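Local coordinates for resiniferatoxin-binding, phosphotriesterase-related protein (Rhodobacter sphaeroides 2.4.1, PDB 3K2G) that binds two zinc ions in a phosphotriesterase-family TIM barrel and is probably a metal-dependent phosphoric ester hydrolase, at residues B[33-38]-B[303-308]; B[216-221]-B[246-251]. All blocks are in the same frame, centred on the assembly; numbering follows the deposited sequence.

Both contacts belong to one TIM barrel of the phosphotriesterase family. Contact 1 joins the loop 33-38, which follows strand 31-32, to the loop 303-308, which follows strand 299-301. Its centre is 8 Å from the centre of the chain, and it holds one of the two zinc ions. Contact 2 joins helix 217-226 to helix 246-255, on the outside of the barrel, and both of its segments fall between 38 and 303 in sequence. These helices follow strands 206-208 and 234-236, which share one parallel sheet with strand 299-301. The two centres are 24 Å apart, and the nearest atoms about 13 Å. Contact 1 thus builds the metal centre, while contact 2 lies away from it and also meets a second subunit.

Contact 1 of 2, residues B[33-38]-B[303-308]; sequences MHEHLQ and HDVFVK. With ZN (zinc ion), chain I; DTV ((2S,3S)-1,4-dimercaptobutane-2,3-diol), chain K.
H303 is gripped by the carboxylate of E35. H303 N donates to E35 OE2 at 2.7 Å, on the syn side and nearly straight. H303 ND1 donates to the same E35 OE2 at 2.9 Å, lying above the carboxylate plane, while OE2 sits in the ring plane. S302 OG also bonds to OE2, so three groups hold this buried oxygen. E35 CG lies beside its backbone N, and a bend at chi2 (-65°) turns CD toward the 303-308 loop.

D304 comes next. With CG anti to the backbone N (chi1 -171°), its side chain lies alongside H34 and H36, pointing the same way. D304 OD1 binds the zinc ion at 2.3 Å, next to H34 NE2 and H36 NE2, each 2.2 Å from the metal. The carboxylate plane stands 85° from the H34 ring. A metal-bound water donates to D304 OD2, and E177, shared by both zinc ions, completes the site.

V305 N donates to E35 OE1 at 3.3 Å, from above the carboxylate plane. V305 O accepts from H36 N and also lies at the edge of the H36 ring. T107 OG1 bonds to ND1 of that ring.

F306 CB lies 3.7 Å from H36 CD2, and F306 CE1 is 3.4 Å from O2 of the bound dithiol.

E35 therefore forms a second shell that ties down the loop carrying D304. The zinc probably polarises its water, as in related binuclear hydrolases.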
# COMPACT_ATOMS: atom_id res chain seq x y z
N MSE B 33 18.48 20.61 15.98
CA MSE B 33 19.67 20.23 15.24
C MSE B 33 19.95 20.96 13.93
O MSE B 33 21.06 20.88 13.41
CB MSE B 33 19.61 18.73 14.92
CG MSE B 33 19.94 17.82 16.10
SE MSE B 33 21.69 18.03 16.80
CE MSE B 33 22.65 17.84 15.14
N HIS B 34 18.96 21.67 13.40
CA HIS B 34 19.20 22.32 12.12
C HIS B 34 18.36 23.58 11.91
O HIS B 34 17.21 23.51 11.48
CB HIS B 34 18.92 21.29 11.01
CG HIS B 34 19.34 21.74 9.65
ND1 HIS B 34 20.14 20.97 8.84
CD2 HIS B 34 19.02 22.84 8.93
CE1 HIS B 34 20.31 21.58 7.68
NE2 HIS B 34 19.63 22.72 7.71
N GLU B 35 18.97 24.72 12.21
CA GLU B 35 18.29 26.01 12.05
C GLU B 35 19.28 27.06 11.58
O GLU B 35 20.47 27.00 11.89
CB GLU B 35 17.72 26.48 13.39
CG GLU B 35 16.82 25.50 14.11
CD GLU B 35 15.53 25.21 13.36
OE1 GLU B 35 15.06 26.09 12.61
OE2 GLU B 35 14.99 24.10 13.52
N HIS B 36 18.79 28.03 10.80
CA HIS B 36 19.64 29.11 10.35
C HIS B 36 19.16 30.34 11.11
O HIS B 36 17.97 30.65 11.08
CB HIS B 36 19.50 29.31 8.85
CG HIS B 36 19.94 28.13 8.05
ND1 HIS B 36 21.26 27.87 7.77
CD2 HIS B 36 19.23 27.11 7.52
CE1 HIS B 36 21.36 26.73 7.11
NE2 HIS B 36 20.14 26.25 6.94
N LEU B 37 20.08 31.01 11.80
CA LEU B 37 19.73 32.19 12.58
C LEU B 37 19.91 33.46 11.77
O LEU B 37 19.24 34.46 12.00
CB LEU B 37 20.56 32.22 13.86
CG LEU B 37 20.38 30.93 14.66
CD1 LEU B 37 21.14 31.01 15.97
CD2 LEU B 37 18.89 30.71 14.92
N GLN B 38 20.83 33.39 10.82
CA GLN B 38 21.16 34.48 9.90
C GLN B 38 21.72 33.79 8.66
O GLN B 38 22.45 32.82 8.78
CB GLN B 38 22.25 35.38 10.50
CG GLN B 38 21.85 36.23 11.69
CD GLN B 38 20.89 37.34 11.32
OE1 GLN B 38 19.67 37.14 11.30
NE2 GLN B 38 21.43 38.51 11.02
N HIS B 303 13.32 22.62 12.01
CA HIS B 303 12.51 23.34 11.02
C HIS B 303 13.27 23.80 9.78
O HIS B 303 12.68 24.05 8.73
CB HIS B 303 11.89 24.63 11.59
CG HIS B 303 11.36 24.52 12.99
ND1 HIS B 303 12.19 24.49 14.09
CD2 HIS B 303 10.09 24.53 13.47
CE1 HIS B 303 11.45 24.49 15.19
NE2 HIS B 303 10.18 24.51 14.84
N ASP B 304 14.59 23.94 9.90
CA ASP B 304 15.40 24.45 8.81
C ASP B 304 14.90 25.84 8.40
O ASP B 304 14.72 26.14 7.22
CB ASP B 304 15.39 23.53 7.58
CG ASP B 304 16.40 23.96 6.53
OD1 ASP B 304 17.38 24.63 6.91
OD2 ASP B 304 16.24 23.62 5.34
N VAL B 305 14.65 26.68 9.40
CA VAL B 305 14.24 28.06 9.13
C VAL B 305 15.37 28.64 8.29
O VAL B 305 16.53 28.64 8.71
CB VAL B 305 14.13 28.87 10.44
CG1 VAL B 305 14.01 30.35 10.12
CG2 VAL B 305 12.93 28.39 11.24
N PHE B 306 15.05 29.12 7.09
CA PHE B 306 16.08 29.67 6.22
C PHE B 306 15.64 30.87 5.38
O PHE B 306 16.39 31.34 4.54
CB PHE B 306 16.67 28.57 5.32
CG PHE B 306 15.81 28.22 4.14
CD1 PHE B 306 16.18 28.62 2.86
CD2 PHE B 306 14.66 27.47 4.30
CE1 PHE B 306 15.40 28.29 1.76
CE2 PHE B 306 13.87 27.13 3.21
CZ PHE B 306 14.24 27.54 1.93
N VAL B 307 14.41 31.33 5.60
CA VAL B 307 13.86 32.50 4.90
C VAL B 307 12.95 33.25 5.87
O VAL B 307 12.39 32.65 6.78
CB VAL B 307 13.05 32.11 3.64
CG1 VAL B 307 13.97 31.52 2.57
CG2 VAL B 307 11.95 31.12 4.00
N LYS B 308 12.81 34.55 5.66
CA LYS B 308 11.98 35.38 6.53
C LYS B 308 10.56 34.87 6.77
O LYS B 308 10.07 34.92 7.90
CB LYS B 308 11.88 36.81 5.98
CG LYS B 308 13.18 37.61 6.02
CD LYS B 308 12.88 39.11 5.89
CE LYS B 308 14.16 39.95 5.92
NZ LYS B 308 14.98 39.75 4.69
ZN ZN I . 19.55 24.32 6.15
S1 DTV K . 18.27 24.10 -2.21
C1 DTV K . 19.23 24.99 -0.89
C2 DTV K . 18.73 26.41 -0.63
O2 DTV K . 17.38 26.33 -0.19
C3 DTV K . 19.58 27.09 0.46
O3 DTV K . 19.47 26.37 1.66
C4 DTV K . 19.14 28.53 0.73
S4 DTV K . 20.54 29.62 1.11
O HOH W 1 19.06 23.79 4.32

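Contact 2 of 2, residues B[216-221]-B[246-251]; sequences LAHRVL and PVYQAT
Helices 217-221 and 246-251 run nearly parallel, with their axes 11.2 Å apart at closest and crossing at 18°, and their nearest CA atoms belong to H218 and Y248.

Long side chains bridge this gap. H218 reaches across from the first helix. Its CG lies beside the backbone N (chi1 -83°), and H218 NE2 donates to T251 OG1 at 2.9 Å. The hydroxyl sits at the ring edge, only 4° out of the ring plane. The two side chains meet at about a right angle. T251 OG1 also lies 2.8 Å from V247 O and 2.9 Å from Y248 O of its own helix. The N-H of H218 thus uses OG1 as an acceptor, while the one hydroxyl proton can go to either carbonyl, and which is not settled.

These are neighbouring outer helices of a TIM barrel. Strand 206-208, helix 217-226 and strand 234-236 form a right-handed beta-alpha-beta crossover, and helix 246-255 follows in the next repeat of the pattern. A217 and L221 rest on L236 of strand 234-236, and L252 of the second helix packs against A217, H218 and L221.

Y248 spans the gap the other way, sliding past H218 in the opposite direction. The two rings approach at H218 CD2 and Y248 CD1, 4.2 Å apart. A217 N donates to Y248 OH at 3.1 Å, but this bond is doubtful, because the hydroxyl is modelled too close to A217 CB. The tyrosine ring also forms a cation-pi contact with R215. Q254 and Y295 of a neighbouring subunit touch H218 and T251, respectively.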
# COMPACT_ATOMS: atom_id res chain seq x y z
N LEU B 216 19.87 10.16 -3.31
CA LEU B 216 21.33 10.07 -3.38
C LEU B 216 22.02 9.74 -2.05
O LEU B 216 23.25 9.67 -1.99
CB LEU B 216 21.91 11.38 -3.93
CG LEU B 216 21.51 11.83 -5.34
CD1 LEU B 216 22.09 13.20 -5.64
CD2 LEU B 216 22.01 10.81 -6.35
N ALA B 217 21.23 9.55 -1.00
CA ALA B 217 21.77 9.27 0.33
C ALA B 217 22.76 8.10 0.43
O ALA B 217 23.79 8.22 1.09
CB ALA B 217 20.64 9.08 1.32
N HIS B 218 22.44 6.97 -0.19
CA HIS B 218 23.35 5.83 -0.12
C HIS B 218 24.67 6.12 -0.82
O HIS B 218 25.73 5.66 -0.38
CB HIS B 218 22.69 4.57 -0.69
CG HIS B 218 21.80 3.86 0.29
ND1 HIS B 218 22.28 3.23 1.42
CD2 HIS B 218 20.46 3.71 0.33
CE1 HIS B 218 21.28 2.72 2.10
NE2 HIS B 218 20.16 3.00 1.46
N ARG B 219 24.63 6.89 -1.91
CA ARG B 219 25.87 7.24 -2.61
C ARG B 219 26.68 8.18 -1.72
O ARG B 219 27.91 8.13 -1.70
CB ARG B 219 25.56 7.92 -3.95
CG ARG B 219 26.81 8.42 -4.66
CD ARG B 219 26.51 9.14 -5.97
NE ARG B 219 27.73 9.68 -6.57
CZ ARG B 219 27.76 10.45 -7.66
NH1 ARG B 219 26.63 10.78 -8.28
NH2 ARG B 219 28.92 10.90 -8.13
N VAL B 220 25.98 9.04 -0.99
CA VAL B 220 26.62 9.99 -0.08
C VAL B 220 27.33 9.22 1.03
O VAL B 220 28.49 9.48 1.32
CB VAL B 220 25.60 10.96 0.58
CG1 VAL B 220 26.19 11.57 1.86
CG2 VAL B 220 25.23 12.08 -0.38
N LEU B 221 26.63 8.26 1.64
CA LEU B 221 27.22 7.47 2.71
C LEU B 221 28.37 6.60 2.19
O LEU B 221 29.34 6.36 2.91
CB LEU B 221 26.17 6.59 3.39
CG LEU B 221 25.09 7.34 4.19
CD1 LEU B 221 24.20 6.34 4.93
CD2 LEU B 221 25.75 8.30 5.19
N PRO B 246 9.96 4.06 2.79
CA PRO B 246 10.45 3.45 4.03
C PRO B 246 11.68 2.55 3.91
O PRO B 246 12.51 2.50 4.82
CB PRO B 246 9.22 2.70 4.56
CG PRO B 246 8.45 2.39 3.32
CD PRO B 246 8.56 3.67 2.53
N VAL B 247 11.81 1.84 2.79
CA VAL B 247 12.97 0.98 2.60
C VAL B 247 14.22 1.86 2.53
O VAL B 247 15.21 1.61 3.22
CB VAL B 247 12.83 0.13 1.31
CG1 VAL B 247 14.14 -0.58 0.99
CG2 VAL B 247 11.70 -0.88 1.49
N TYR B 248 14.15 2.89 1.70
CA TYR B 248 15.25 3.83 1.55
C TYR B 248 15.65 4.41 2.90
O TYR B 248 16.80 4.32 3.31
CB TYR B 248 14.82 4.95 0.60
CG TYR B 248 15.78 6.12 0.45
CD1 TYR B 248 16.99 5.97 -0.23
CD2 TYR B 248 15.43 7.39 0.91
CE1 TYR B 248 17.82 7.07 -0.47
CE2 TYR B 248 16.26 8.49 0.69
CZ TYR B 248 17.45 8.32 -0.01
OH TYR B 248 18.25 9.42 -0.27
N GLN B 249 14.68 4.99 3.61
CA GLN B 249 14.98 5.59 4.91
C GLN B 249 15.51 4.61 5.95
O GLN B 249 16.48 4.92 6.64
CB GLN B 249 13.76 6.32 5.46
CG GLN B 249 13.24 7.42 4.53
CD GLN B 249 12.36 8.44 5.24
OE1 GLN B 249 11.56 8.09 6.09
NE2 GLN B 249 12.51 9.71 4.85
N ALA B 250 14.88 3.45 6.06
CA ALA B 250 15.30 2.45 7.04
C ALA B 250 16.70 1.91 6.75
O ALA B 250 17.49 1.71 7.67
CB ALA B 250 14.28 1.30 7.10
N THR B 251 17.01 1.67 5.48
CA THR B 251 18.31 1.13 5.13
C THR B 251 19.43 2.13 5.41
O THR B 251 20.57 1.74 5.67
CB THR B 251 18.36 0.67 3.66
OG1 THR B 251 17.93 1.74 2.81
CG2 THR B 251 17.46 -0.54 3.47